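Long-range contacts in putative secreted cellulose-binding protein (Streptomyces coelicolor, PDB 4OY6), which probably cleaves cellulose oxidatively as a secreted, copper-dependent lytic polysaccharide monooxygenase of family AA10: residues Thr99-Asp104 with Asn148-Val153; Ala62-Gly67 with Leu129-Leu134; Val115-Gln120 with Gln135-Thr140; Asn54-Asp59 with Asp174-Leu179. All blocks are in the same frame, centred on the assembly; numbering follows the deposited sequence. Where two conformers were deposited one is given.

Contact 1: Thr99-Asp104 with Asn148-Val153; sequences TVKLHD and NYEIPV. With NA (sodium ion), chain L; ZN (zinc ion), chain H.
The imidazole of His103 and the phenol ring of Tyr149 both meet the opposite strand at an edge: Asn148 OD1 stands in the plane of the first, Asp104 OD2 in the plane of the second. His103 ND1 and Asn148 OD1 do not bond to each other; they share an ion modelled as sodium, at 2.0 Å from ND1 and 1.9 Å from OD1. Both distances are short for sodium, so its identity is doubtful, and zinc has also been seen bound by these two residues. The amide is turned 48° from the ring. CG of His103 lies anti to the backbone N (chi1 -176°); the other ring nitrogen, His103 NE2, holds a zinc ion at 1.9 Å that Gln105 also binds. On the far side of the sheet, Tyr149 OH donates to the anti lone pair of Asp104 OD2 over 2.6 Å, while Tyr149 CE2 lies 3.5 Å from Asp104 CB.

From here along the ladder the strands pair antiparallel, with Val100–Ile151 and Leu102–Tyr149 as hydrogen-bonded pairs. Ile151 CD1 reaches Leu102 CD1 at 3.7 Å on the Tyr149 side; Thr99 CG2 lies 3.7 Å from Glu150 CB on the His103 side. Strand 2-6 flanks strand 97-104 opposite 148-154, completing a three-stranded sheet of the family's β-sandwich. Asp104 also accepts bonds from the backbone of His108 and from the N-terminal nitrogen of His1, so the Tyr149 hydroxyl is likely to help position a second-shell carboxylate behind the copper-binding histidines.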
loop_
_atom_site.group_PDB
_atom_site.type_symbol
_atom_site.label_atom_id
_atom_site.label_comp_id
_atom_site.label_asym_id
_atom_site.label_seq_id
_atom_site.Cartn_x
_atom_site.Cartn_y
_atom_site.Cartn_z
ATOM N N THR A 99 11.943 6.862 -3.839
ATOM C CA THR A 99 10.799 7.728 -4.099
ATOM C C THR A 99 9.516 6.932 -4.082
ATOM O O THR A 99 9.397 5.931 -4.771
ATOM C CB THR A 99 10.950 8.418 -5.458
ATOM O OG1 THR A 99 12.149 9.194 -5.460
ATOM C CG2 THR A 99 9.778 9.332 -5.762
ATOM N N VAL A 100 8.561 7.371 -3.289
ATOM C CA VAL A 100 7.207 6.847 -3.348
ATOM C C VAL A 100 6.458 7.661 -4.387
ATOM O O VAL A 100 6.317 8.895 -4.248
ATOM C CB VAL A 100 6.517 6.907 -1.973
ATOM C CG1 VAL A 100 5.063 6.495 -2.098
ATOM C CG2 VAL A 100 7.265 6.029 -0.981
ATOM N N LYS A 101 6.013 6.971 -5.440
ATOM C CA LYS A 101 5.311 7.614 -6.547
ATOM C C LYS A 101 3.881 7.142 -6.568
ATOM O O LYS A 101 3.605 5.954 -6.638
ATOM C CB LYS A 101 5.968 7.324 -7.894
ATOM C CG LYS A 101 5.256 8.025 -9.044
ATOM C CD LYS A 101 5.939 7.717 -10.360
ATOM C CE LYS A 101 5.180 8.296 -11.532
ATOM N NZ LYS A 101 5.931 8.098 -12.798
ATOM N N LEU A 102 2.984 8.106 -6.500
ATOM C CA LEU A 102 1.580 7.862 -6.639
ATOM C C LEU A 102 1.039 8.410 -7.946
ATOM O O LEU A 102 1.419 9.497 -8.390
ATOM C CB LEU A 102 0.776 8.511 -5.537
ATOM C CG LEU A 102 1.015 7.962 -4.156
ATOM C CD1 LEU A 102 2.047 8.810 -3.436
ATOM C CD2 LEU A 102 -0.315 7.874 -3.407
ATOM N N HIS A 103 0.131 7.655 -8.552
ATOM C CA HIS A 103 -0.588 8.117 -9.720
ATOM C C HIS A 103 -2.008 8.369 -9.278
ATOM O O HIS A 103 -2.614 7.509 -8.646
ATOM C CB HIS A 103 -0.563 7.063 -10.832
ATOM C CG HIS A 103 -1.218 7.529 -12.082
ATOM N ND1 HIS A 103 -0.613 8.432 -12.924
ATOM C CD2 HIS A 103 -2.418 7.255 -12.625
ATOM C CE1 HIS A 103 -1.422 8.705 -13.930
ATOM N NE2 HIS A 103 -2.513 7.993 -13.779
ATOM N N ASP A 104 -2.522 9.534 -9.656
ATOM C CA ASP A 104 -3.869 10.002 -9.315
ATOM C C ASP A 104 -4.631 10.344 -10.578
ATOM O O ASP A 104 -4.268 11.278 -11.278
ATOM C CB ASP A 104 -3.775 11.228 -8.388
ATOM C CG ASP A 104 -5.119 11.798 -7.976
ATOM O OD1 ASP A 104 -6.172 11.195 -8.298
ATOM O OD2 ASP A 104 -5.081 12.856 -7.304
ATOM N N ASN A 148 0.504 12.907 -10.840
ATOM C CA ASN A 148 1.495 12.128 -10.128
ATOM C C ASN A 148 2.016 12.930 -8.941
ATOM O O ASN A 148 2.187 14.138 -9.049
ATOM C CB ASN A 148 2.638 11.737 -11.073
ATOM C CG ASN A 148 2.151 10.901 -12.231
ATOM O OD1 ASN A 148 1.939 9.688 -12.093
ATOM N ND2 ASN A 148 1.924 11.543 -13.377
ATOM N N TYR A 149 2.287 12.237 -7.843
ATOM C CA TYR A 149 2.942 12.824 -6.667
ATOM C C TYR A 149 4.170 11.985 -6.351
ATOM O O TYR A 149 4.098 10.748 -6.374
ATOM C CB TYR A 149 2.006 12.851 -5.437
ATOM C CG TYR A 149 0.611 13.342 -5.747
ATOM C CD1 TYR A 149 0.373 14.666 -6.088
ATOM C CD2 TYR A 149 -0.461 12.482 -5.731
ATOM C CE1 TYR A 149 -0.904 15.092 -6.418
ATOM C CE2 TYR A 149 -1.736 12.905 -6.034
ATOM C CZ TYR A 149 -1.958 14.210 -6.396
ATOM O OH TYR A 149 -3.227 14.637 -6.740
ATOM N N GLU A 150 5.271 12.637 -6.013
ATOM C CA GLU A 150 6.480 11.957 -5.594
ATOM C C GLU A 150 6.897 12.402 -4.195
ATOM O O GLU A 150 6.943 13.619 -3.905
ATOM C CB GLU A 150 7.628 12.229 -6.574
ATOM C CG GLU A 150 7.401 11.614 -7.935
ATOM C CD GLU A 150 8.609 11.631 -8.842
ATOM O OE1 GLU A 150 9.672 12.150 -8.467
ATOM O OE2 GLU A 150 8.487 11.095 -9.956
ATOM N N ILE A 151 7.154 11.426 -3.336
ATOM C CA ILE A 151 7.626 11.669 -1.982
ATOM C C ILE A 151 9.037 11.092 -1.871
ATOM O O ILE A 151 9.207 9.878 -1.934
ATOM C CB ILE A 151 6.761 11.010 -0.898
ATOM C CG1 ILE A 151 5.289 11.388 -1.044
ATOM C CG2 ILE A 151 7.285 11.399 0.478
ATOM C CD1 ILE A 151 4.351 10.238 -0.927
ATOM N N PRO A 152 10.050 11.958 -1.732
ATOM C CA PRO A 152 11.431 11.465 -1.604
ATOM C C PRO A 152 11.672 11.026 -0.182
ATOM O O PRO A 152 11.743 11.850 0.722
ATOM C CB PRO A 152 12.276 12.669 -1.975
ATOM C CG PRO A 152 11.416 13.845 -1.623
ATOM C CD PRO A 152 9.980 13.427 -1.720
ATOM N N VAL A 153 11.750 9.721 0.031
ATOM C CA VAL A 153 11.940 9.117 1.348
ATOM C C VAL A 153 13.411 8.807 1.564
ATOM O O VAL A 153 14.097 8.350 0.646
ATOM C CB VAL A 153 11.070 7.820 1.489
ATOM C CG1 VAL A 153 11.304 7.120 2.832
ATOM C CG2 VAL A 153 9.594 8.161 1.354
HETATM NA NA NA L . 1.342 8.406 -13.427
HETATM ZN ZN ZN H . -3.884 7.901 -15.151
HETATM O O HOH W 1 2.435 6.703 -13.059
#

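Contact 2: Ala62-Gly67 with Leu129-Leu134; sequences AVVPDG and LTWGEL. With ZN (zinc ion), chain I.
Two loops meet here against strands 161-170 and 175-184 of the β-sandwich, 62-67 running out of the short helix 60-63 and 129-134 leading into strand 134-139, and Trp131 and Asp66 reach across between them. The indole N-H of Trp131 points straight at Val64 O: NE1 to O is 2.8 Å, the angle at hydrogen is 162°, and the oxygen lies in the ring plane. Further round the ring, Trp131 CZ2 comes to 4.0 Å from Val64 CB, the two side chains crossing at about a right angle. A lysine in place of Trp131 would probably leave Val64 O without its indole donor and open a gap beside Phe60 and Ile167, which the ring also touches.

Residues 131-133 form a single turn of 3-10 helix, and Asp66 binds at its start. Asp66 OD1 takes the N-H of Trp131 at 3.0 Å, approached from above the carboxylate plane, with Thr130 CB 3.5 Å from the same oxygen. The other oxygen, Asp66 OD2, holds a zinc ion at 2.0 Å; a water on that zinc accepts the N-H of Gly132, so both carboxylate oxygens lead back to the turn. One backbone bond completes the join, from Gly67 N to Leu129 O (2.8 Å). On the two strands, Val64 packs against Tyr165 and Phe178, and Leu129 against Val163 and Cys180.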
loop_
_atom_site.group_PDB
_atom_site.type_symbol
_atom_site.label_atom_id
_atom_site.label_comp_id
_atom_site.label_asym_id
_atom_site.label_seq_id
_atom_site.Cartn_x
_atom_site.Cartn_y
_atom_site.Cartn_z
ATOM N N ALA A 62 -8.185 4.852 14.858
ATOM C CA ALA A 62 -9.560 4.589 15.273
ATOM C C ALA A 62 -10.381 3.831 14.225
ATOM O O ALA A 62 -11.368 3.171 14.566
ATOM C CB ALA A 62 -10.261 5.893 15.597
ATOM N N VAL A 63 -9.990 3.942 12.958
ATOM C CA VAL A 63 -10.759 3.340 11.863
ATOM C C VAL A 63 -10.034 2.217 11.113
ATOM O O VAL A 63 -10.636 1.553 10.269
ATOM C CB VAL A 63 -11.298 4.420 10.879
ATOM C CG1 VAL A 63 -12.262 5.361 11.589
ATOM C CG2 VAL A 63 -10.163 5.195 10.242
ATOM N N VAL A 64 -8.753 2.002 11.418
ATOM C CA VAL A 64 -7.945 0.960 10.770
ATOM C C VAL A 64 -7.383 0.073 11.877
ATOM O O VAL A 64 -6.339 0.371 12.442
ATOM C CB VAL A 64 -6.812 1.558 9.917
ATOM C CG1 VAL A 64 -5.946 0.452 9.322
ATOM C CG2 VAL A 64 -7.390 2.453 8.822
ATOM N N PRO A 65 -8.100 -1.013 12.208
ATOM C CA PRO A 65 -7.609 -1.893 13.261
ATOM C C PRO A 65 -6.296 -2.613 12.911
ATOM O O PRO A 65 -6.006 -2.876 11.739
ATOM C CB PRO A 65 -8.720 -2.945 13.386
ATOM C CG PRO A 65 -9.960 -2.256 12.907
ATOM C CD PRO A 65 -9.457 -1.385 11.783
ATOM N N ASP A 66 -5.521 -2.955 13.935
ATOM C CA ASP A 66 -4.377 -3.817 13.749
ATOM C C ASP A 66 -4.771 -5.073 12.987
ATOM O O ASP A 66 -5.860 -5.617 13.171
ATOM C CB ASP A 66 -3.800 -4.211 15.110
ATOM C CG ASP A 66 -3.022 -3.103 15.767
ATOM O OD1 ASP A 66 -2.594 -2.146 15.108
ATOM O OD2 ASP A 66 -2.778 -3.222 16.979
ATOM N N GLY A 67 -3.882 -5.488 12.090
ATOM C CA GLY A 67 -4.133 -6.619 11.194
ATOM C C GLY A 67 -4.961 -6.302 9.965
ATOM O O GLY A 67 -5.190 -7.166 9.141
ATOM N N LEU A 129 0.526 -7.057 10.049
ATOM C CA LEU A 129 0.877 -5.661 10.266
ATOM C C LEU A 129 0.011 -5.042 11.369
ATOM O O LEU A 129 -1.203 -5.226 11.404
ATOM C CB LEU A 129 0.686 -4.850 9.003
ATOM C CG LEU A 129 1.885 -4.576 8.141
ATOM C CD1 LEU A 129 2.105 -5.839 7.328
ATOM C CD2 LEU A 129 1.589 -3.338 7.281
ATOM N N THR A 130 0.676 -4.293 12.241
ATOM C CA THR A 130 0.032 -3.532 13.309
ATOM C C THR A 130 0.653 -2.140 13.313
ATOM O O THR A 130 1.765 -1.944 12.838
ATOM C CB THR A 130 0.233 -4.170 14.690
ATOM O OG1 THR A 130 1.606 -4.020 15.063
ATOM C CG2 THR A 130 -0.192 -5.652 14.670
ATOM N N TRP A 131 -0.061 -1.191 13.901
ATOM C CA TRP A 131 0.459 0.163 14.020
ATOM C C TRP A 131 1.735 0.195 14.870
ATOM O O TRP A 131 2.650 0.975 14.603
ATOM C CB TRP A 131 -0.593 1.088 14.603
ATOM C CG TRP A 131 -1.710 1.399 13.649
ATOM C CD1 TRP A 131 -2.949 0.806 13.595
ATOM C CD2 TRP A 131 -1.699 2.381 12.607
ATOM N NE1 TRP A 131 -3.701 1.369 12.607
ATOM C CE2 TRP A 131 -2.962 2.340 11.983
ATOM C CE3 TRP A 131 -0.764 3.309 12.158
ATOM C CZ2 TRP A 131 -3.305 3.204 10.938
ATOM C CZ3 TRP A 131 -1.105 4.156 11.097
ATOM C CH2 TRP A 131 -2.362 4.098 10.515
ATOM N N GLY A 132 1.794 -0.662 15.875
ATOM C CA GLY A 132 2.945 -0.703 16.762
ATOM C C GLY A 132 4.221 -1.208 16.123
ATOM O O GLY A 132 5.308 -0.983 16.652
ATOM N N GLU A 133 4.098 -1.866 14.971
ATOM C CA GLU A 133 5.249 -2.372 14.225
ATOM C C GLU A 133 5.702 -1.437 13.141
ATOM O O GLU A 133 6.583 -1.802 12.370
ATOM C CB GLU A 133 4.918 -3.735 13.603
ATOM C CG GLU A 133 4.647 -4.832 14.618
ATOM C CD GLU A 133 5.889 -5.386 15.263
ATOM O OE1 GLU A 133 6.992 -4.813 15.087
ATOM O OE2 GLU A 133 5.747 -6.439 15.932
ATOM N N LEU A 134 5.108 -0.238 13.074
ATOM C CA LEU A 134 5.514 0.784 12.123
ATOM C C LEU A 134 6.376 1.853 12.755
ATOM O O LEU A 134 6.191 2.203 13.935
ATOM C CB LEU A 134 4.297 1.462 11.507
ATOM C CG LEU A 134 3.376 0.621 10.643
ATOM C CD1 LEU A 134 2.170 1.440 10.201
ATOM C CD2 LEU A 134 4.098 0.048 9.447
HETATM ZN ZN ZN I . -2.039 -1.569 17.845
HETATM O O HOH W 2 -0.189 -1.993 17.516
#

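Contact 3: Val115-Gln120 with Gln135-Thr140; sequences VYVTKQ and QQVART
Strands 115-118 and 135-139 run antiparallel, their axes 149° apart, and a classic β bulge breaks the pairing where Val137 and Ala138 both face Val115. Val115 O accepts two backbone donors, Val137 N at 2.8 Å and Ala138 N at 3.1 Å, and Val115 N returns a bond to Ala138 O. Past the bulge the regular pattern resumes, with Val117 and Gln135 bonded both ways.

At the bulge Val137 meets two valines of the partner strand. Its CG2 sits between the backbone N and the carbonyl carbon (chi1 of CG1 -60°), which carries it to 3.7 Å from Val115 CG1 and 3.8 Å from Val117 CG2. In the fold, the pair forms an edge of the larger sheet of the immunoglobulin-like sandwich: strand 110-118 is flanked on its other side by 161-170, and Val137 and Thr140 lean towards strand 148-154 of the smaller sheet.

Tyr116 and Gln136 share the face opposite Val115 and Val117. The ring crosses the glutamine chain at a slant, CE2 being 3.9 Å from Gln136 CB, with ring and amide planes 73° apart. Their polar ends are joined through one water, 2.8 Å from Tyr116 OH and 2.9 Å from Gln136 OE1, to which it donates. An alanine at Tyr116 would probably strip the aliphatic part of Gln136 of its aromatic neighbour and leave that water without its phenol partner. At the loop end Gln135 NE2 packs against Lys119 CG and reaches Gln120 N through a second water, while Lys119 NZ is hydrogen-bonded to Gly132 O.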
loop_
_atom_site.group_PDB
_atom_site.type_symbol
_atom_site.label_atom_id
_atom_site.label_comp_id
_atom_site.label_asym_id
_atom_site.label_seq_id
_atom_site.Cartn_x
_atom_site.Cartn_y
_atom_site.Cartn_z
ATOM N N VAL A 115 4.277 8.551 5.589
ATOM C CA VAL A 115 4.906 7.329 5.122
ATOM C C VAL A 115 5.557 6.653 6.325
ATOM O O VAL A 115 6.299 7.275 7.077
ATOM C CB VAL A 115 5.977 7.591 4.038
ATOM C CG1 VAL A 115 6.500 6.274 3.500
ATOM C CG2 VAL A 115 5.432 8.459 2.916
ATOM N N TYR A 116 5.242 5.374 6.474
ATOM C CA TYR A 116 5.793 4.519 7.500
ATOM C C TYR A 116 6.515 3.345 6.858
ATOM O O TYR A 116 6.252 2.984 5.725
ATOM C CB TYR A 116 4.699 3.941 8.410
ATOM C CG TYR A 116 3.821 4.955 9.088
ATOM C CD1 TYR A 116 2.716 5.497 8.425
ATOM C CD2 TYR A 116 4.093 5.409 10.371
ATOM C CE1 TYR A 116 1.907 6.424 9.032
ATOM C CE2 TYR A 116 3.282 6.351 10.992
ATOM C CZ TYR A 116 2.187 6.842 10.316
ATOM O OH TYR A 116 1.395 7.768 10.918
ATOM N N VAL A 117 7.398 2.725 7.622
ATOM C CA VAL A 117 7.987 1.443 7.226
ATOM C C VAL A 117 7.947 0.515 8.433
ATOM O O VAL A 117 8.071 0.953 9.581
ATOM C CB VAL A 117 9.439 1.581 6.671
ATOM C CG1 VAL A 117 9.987 0.227 6.248
ATOM C CG2 VAL A 117 9.510 2.535 5.477
ATOM N N THR A 118 7.790 -0.771 8.195
ATOM C CA THR A 118 7.865 -1.746 9.284
ATOM C C THR A 118 9.253 -1.707 9.924
ATOM O O THR A 118 10.282 -1.539 9.254
ATOM C CB THR A 118 7.514 -3.160 8.806
ATOM O OG1 THR A 118 8.322 -3.496 7.680
ATOM C CG2 THR A 118 6.047 -3.244 8.438
ATOM N N LYS A 119 9.248 -1.875 11.242
ATOM C CA LYS A 119 10.478 -1.866 12.010
ATOM C C LYS A 119 11.378 -3.049 11.650
ATOM O O LYS A 119 10.921 -4.142 11.312
ATOM C CB LYS A 119 10.163 -1.958 13.519
ATOM C CG LYS A 119 9.386 -0.771 14.069
ATOM C CD LYS A 119 9.009 -0.947 15.530
ATOM C CE LYS A 119 8.150 0.219 15.992
ATOM N NZ LYS A 119 7.800 0.090 17.428
ATOM N N GLN A 120 12.679 -2.843 11.782
ATOM C CA GLN A 120 13.637 -3.953 11.730
ATOM C C GLN A 120 13.222 -4.984 12.757
ATOM O O GLN A 120 12.887 -4.640 13.892
ATOM C CB GLN A 120 15.046 -3.521 12.122
ATOM C CG GLN A 120 15.819 -2.716 11.106
ATOM C CD GLN A 120 16.252 -3.544 9.900
ATOM O OE1 GLN A 120 15.574 -3.554 8.887
ATOM N NE2 GLN A 120 17.406 -4.200 9.991
ATOM N N GLN A 135 7.296 2.370 11.948
ATOM C CA GLN A 135 8.018 3.586 12.264
ATOM C C GLN A 135 7.793 4.633 11.174
ATOM O O GLN A 135 7.816 4.331 9.988
ATOM C CB GLN A 135 9.485 3.304 12.517
ATOM C CG GLN A 135 10.281 2.861 11.328
ATOM C CD GLN A 135 11.726 2.526 11.666
ATOM O OE1 GLN A 135 12.681 3.143 11.163
ATOM N NE2 GLN A 135 11.889 1.557 12.546
ATOM N N GLN A 136 7.548 5.859 11.587
ATOM C CA GLN A 136 7.319 6.923 10.640
ATOM C C GLN A 136 8.643 7.246 9.968
ATOM O O GLN A 136 9.657 7.424 10.650
ATOM C CB GLN A 136 6.697 8.151 11.313
ATOM C CG GLN A 136 6.405 9.311 10.371
ATOM C CD GLN A 136 5.662 10.444 11.033
ATOM O OE1 GLN A 136 4.539 10.290 11.461
ATOM N NE2 GLN A 136 6.277 11.584 11.083
ATOM N N VAL A 137 8.635 7.320 8.636
ATOM C CA VAL A 137 9.798 7.731 7.880
ATOM C C VAL A 137 9.669 9.071 7.171
ATOM O O VAL A 137 10.677 9.659 6.803
ATOM C CB VAL A 137 10.317 6.652 6.949
ATOM C CG1 VAL A 137 10.723 5.407 7.737
ATOM C CG2 VAL A 137 9.300 6.351 5.880
ATOM N N ALA A 138 8.444 9.561 6.974
ATOM C CA ALA A 138 8.249 10.901 6.408
ATOM C C ALA A 138 6.841 11.379 6.698
ATOM O O ALA A 138 5.919 10.582 6.799
ATOM C CB ALA A 138 8.446 10.904 4.890
ATOM N N ARG A 139 6.716 12.694 6.849
ATOM C CA ARG A 139 5.420 13.353 6.736
ATOM C C ARG A 139 5.630 14.547 5.829
ATOM O O ARG A 139 6.653 15.223 5.961
ATOM C CB ARG A 139 4.867 13.833 8.088
ATOM C CG ARG A 139 3.509 14.513 7.950
ATOM C CD ARG A 139 2.777 14.707 9.268
ATOM N NE ARG A 139 1.457 15.290 9.000
ATOM C CZ ARG A 139 0.353 15.068 9.707
ATOM N NH1 ARG A 139 0.363 14.265 10.777
ATOM N NH2 ARG A 139 -0.789 15.654 9.334
ATOM N N THR A 140 4.697 14.811 4.919
ATOM C CA THR A 140 4.870 15.914 4.002
ATOM C C THR A 140 3.879 17.010 4.294
ATOM O O THR A 140 2.930 16.831 5.044
ATOM C CB THR A 140 4.654 15.488 2.528
ATOM O OG1 THR A 140 3.258 15.304 2.242
ATOM C CG2 THR A 140 5.383 14.207 2.177
HETATM O O HOH W 3 2.675 8.838 13.135
HETATM O O HOH W 4 13.729 -0.339 12.865
#

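Contact 4: Asn54-Asp59 with Asp174-Leu179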
loop_
_atom_site.group_PDB
_atom_site.type_symbol
_atom_site.label_atom_id
_atom_site.label_comp_id
_atom_site.label_asym_id
_atom_site.label_seq_id
_atom_site.Cartn_x
_atom_site.Cartn_y
_atom_site.Cartn_z
ATOM N N ASN A 54 -13.608 7.357 3.506
ATOM C CA ASN A 54 -14.064 8.734 3.732
ATOM C C ASN A 54 -14.271 9.016 5.209
ATOM O O ASN A 54 -14.703 8.132 5.944
ATOM C CB ASN A 54 -15.410 8.967 3.032
ATOM C CG ASN A 54 -15.325 8.854 1.536
ATOM O OD1 ASN A 54 -14.273 9.080 0.927
ATOM N ND2 ASN A 54 -16.458 8.532 0.925
ATOM N N GLY A 55 -13.993 10.255 5.621
ATOM C CA GLY A 55 -14.462 10.765 6.904
ATOM C C GLY A 55 -13.642 10.384 8.107
ATOM O O GLY A 55 -14.129 10.476 9.230
ATOM N N SER A 56 -12.386 9.978 7.899
ATOM C CA SER A 56 -11.572 9.542 9.041
ATOM C C SER A 56 -11.202 10.677 9.999
ATOM O O SER A 56 -10.813 10.404 11.128
ATOM C CB SER A 56 -10.283 8.871 8.581
ATOM O OG SER A 56 -10.497 7.761 7.718
ATOM N N ALA A 57 -11.265 11.921 9.533
ATOM C CA ALA A 57 -10.937 13.091 10.356
ATOM C C ALA A 57 -9.563 12.953 11.020
ATOM O O ALA A 57 -9.335 13.398 12.147
ATOM C CB ALA A 57 -12.030 13.383 11.380
ATOM N N GLY A 58 -8.636 12.357 10.281
ATOM C CA GLY A 58 -7.251 12.255 10.713
ATOM C C GLY A 58 -6.968 11.205 11.774
ATOM O O GLY A 58 -5.822 11.061 12.217
ATOM N N ASP A 59 -7.987 10.472 12.199
ATOM C CA ASP A 59 -7.823 9.539 13.310
ATOM C C ASP A 59 -7.725 8.119 12.773
ATOM O O ASP A 59 -8.655 7.323 12.879
ATOM C CB ASP A 59 -8.949 9.671 14.339
ATOM C CG ASP A 59 -8.637 8.924 15.629
ATOM O OD1 ASP A 59 -7.576 8.247 15.724
ATOM O OD2 ASP A 59 -9.453 9.013 16.552
ATOM N N ASP A 174 -12.598 14.961 2.825
ATOM C CA ASP A 174 -11.942 14.100 3.807
ATOM C C ASP A 174 -11.989 12.662 3.276
ATOM O O ASP A 174 -12.921 11.900 3.541
ATOM C CB ASP A 174 -12.584 14.212 5.189
ATOM C CG ASP A 174 -11.863 13.391 6.241
ATOM O OD1 ASP A 174 -10.778 12.859 5.934
ATOM O OD2 ASP A 174 -12.383 13.250 7.372
ATOM N N GLN A 175 -10.973 12.331 2.499
ATOM C CA GLN A 175 -10.844 11.015 1.881
ATOM C C GLN A 175 -9.368 10.634 1.960
ATOM O O GLN A 175 -8.484 11.456 1.685
ATOM C CB GLN A 175 -11.307 11.063 0.443
ATOM C CG GLN A 175 -11.241 9.739 -0.291
ATOM C CD GLN A 175 -11.850 9.860 -1.659
ATOM O OE1 GLN A 175 -11.207 10.308 -2.613
ATOM N NE2 GLN A 175 -13.121 9.512 -1.756
ATOM N N THR A 176 -9.117 9.389 2.340
ATOM C CA THR A 176 -7.772 8.938 2.669
ATOM C C THR A 176 -7.542 7.571 2.027
ATOM O O THR A 176 -8.399 6.692 2.096
ATOM C CB THR A 176 -7.607 8.779 4.188
ATOM O OG1 THR A 176 -8.210 9.884 4.875
ATOM C CG2 THR A 176 -6.129 8.645 4.567
ATOM N N TYR A 177 -6.366 7.402 1.417
ATOM C CA TYR A 177 -5.944 6.158 0.784
ATOM C C TYR A 177 -4.841 5.525 1.617
ATOM O O TYR A 177 -3.969 6.230 2.102
ATOM C CB TYR A 177 -5.470 6.413 -0.649
ATOM C CG TYR A 177 -6.505 7.058 -1.534
ATOM C CD1 TYR A 177 -6.878 8.389 -1.366
ATOM C CD2 TYR A 177 -7.118 6.346 -2.547
ATOM C CE1 TYR A 177 -7.832 8.971 -2.187
ATOM C CE2 TYR A 177 -8.096 6.924 -3.369
ATOM C CZ TYR A 177 -8.454 8.242 -3.161
ATOM O OH TYR A 177 -9.428 8.809 -3.957
ATOM N N PHE A 178 -4.890 4.199 1.743
ATOM C CA PHE A 178 -4.004 3.448 2.644
ATOM C C PHE A 178 -3.281 2.384 1.828
ATOM O O PHE A 178 -3.885 1.387 1.439
ATOM C CB PHE A 178 -4.805 2.778 3.773
ATOM C CG PHE A 178 -5.571 3.767 4.621
ATOM C CD1 PHE A 178 -6.860 4.148 4.297
ATOM C CD2 PHE A 178 -5.001 4.306 5.758
ATOM C CE1 PHE A 178 -7.537 5.064 5.085
ATOM C CE2 PHE A 178 -5.671 5.224 6.543
ATOM C CZ PHE A 178 -6.943 5.597 6.207
ATOM N N LEU A 179 -2.012 2.637 1.538
ATOM C CA LEU A 179 -1.293 1.842 0.528
ATOM C C LEU A 179 -0.088 1.106 1.133
ATOM O O LEU A 179 0.924 1.724 1.507
ATOM C CB LEU A 179 -0.792 2.730 -0.602
ATOM C CG LEU A 179 -1.768 3.495 -1.475
ATOM C CD1 LEU A 179 -3.111 2.838 -1.759
ATOM C CD2 LEU A 179 -1.957 4.904 -1.022
HETATM O O HOH W 5 -10.758 9.309 5.539
HETATM O O HOH W 6 -8.780 11.930 7.486
#
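Asn54, at the end of strand 52-54, lies alongside Gln175, their side chains pointing the same way and their amides nearly coplanar (18° apart). Gln175 NE2 donates to a lone pair of Asn54 OD1 over 3.0 Å, a bond that probably keeps the two amides near one plane. Next, Gly55 N bonds to Asp174 O at 2.9 Å; its phi of 82° turns the chain out of the strand.

Ser56 sends its N-H to a water that donates in turn to Thr176 OG1, a hydroxyl also bonded to Gln169. Ser56 OG sits at the rim of the Phe178 ring, 4.4 Å from CZ. Here a type I' β turn spans Ser56 to Asp59, closed by Asp59 N to Ser56 O. Asp174 reaches into it: CG lies anti to its backbone N (chi1 -176°), and OD2 receives Ala57 N at 2.8 Å on the syn lone pair. Gly58 N is tied to the other oxygen, Asp174 OD1, through a water, and OD1 takes a further bond from Gln169 NE2. Beyond the turn the chain enters helix 60-63, while strand 175-184 runs on within the larger sheet, with Gln175 facing His1 of the copper site.

In the fold
Contacts 1 and 4 both come close to the copper: the side chain of Asp104 lies about 5 Å from the metal and that of Gln175 about 4 Å. The two also meet directly, Leu102 CD2 touching Leu179 CD2 at 4.1 Å between the sheets. Contact 3 packs against contact 1 through Val137 CG2 and Val153 CG1, 3.7 Å apart. Segment 129-134 of contact 2 runs straight into 135-140 of contact 3, and Lys119 N meets Glu133 O at 2.9 Å in a probable hydrogen bond; contact 2 also meets contact 4 where Val64 CG2 comes to 4.0 Å from Phe178 CE2. Contact 2 sits across the chain's centre from contact 1, their nearest atoms about 12 Å apart.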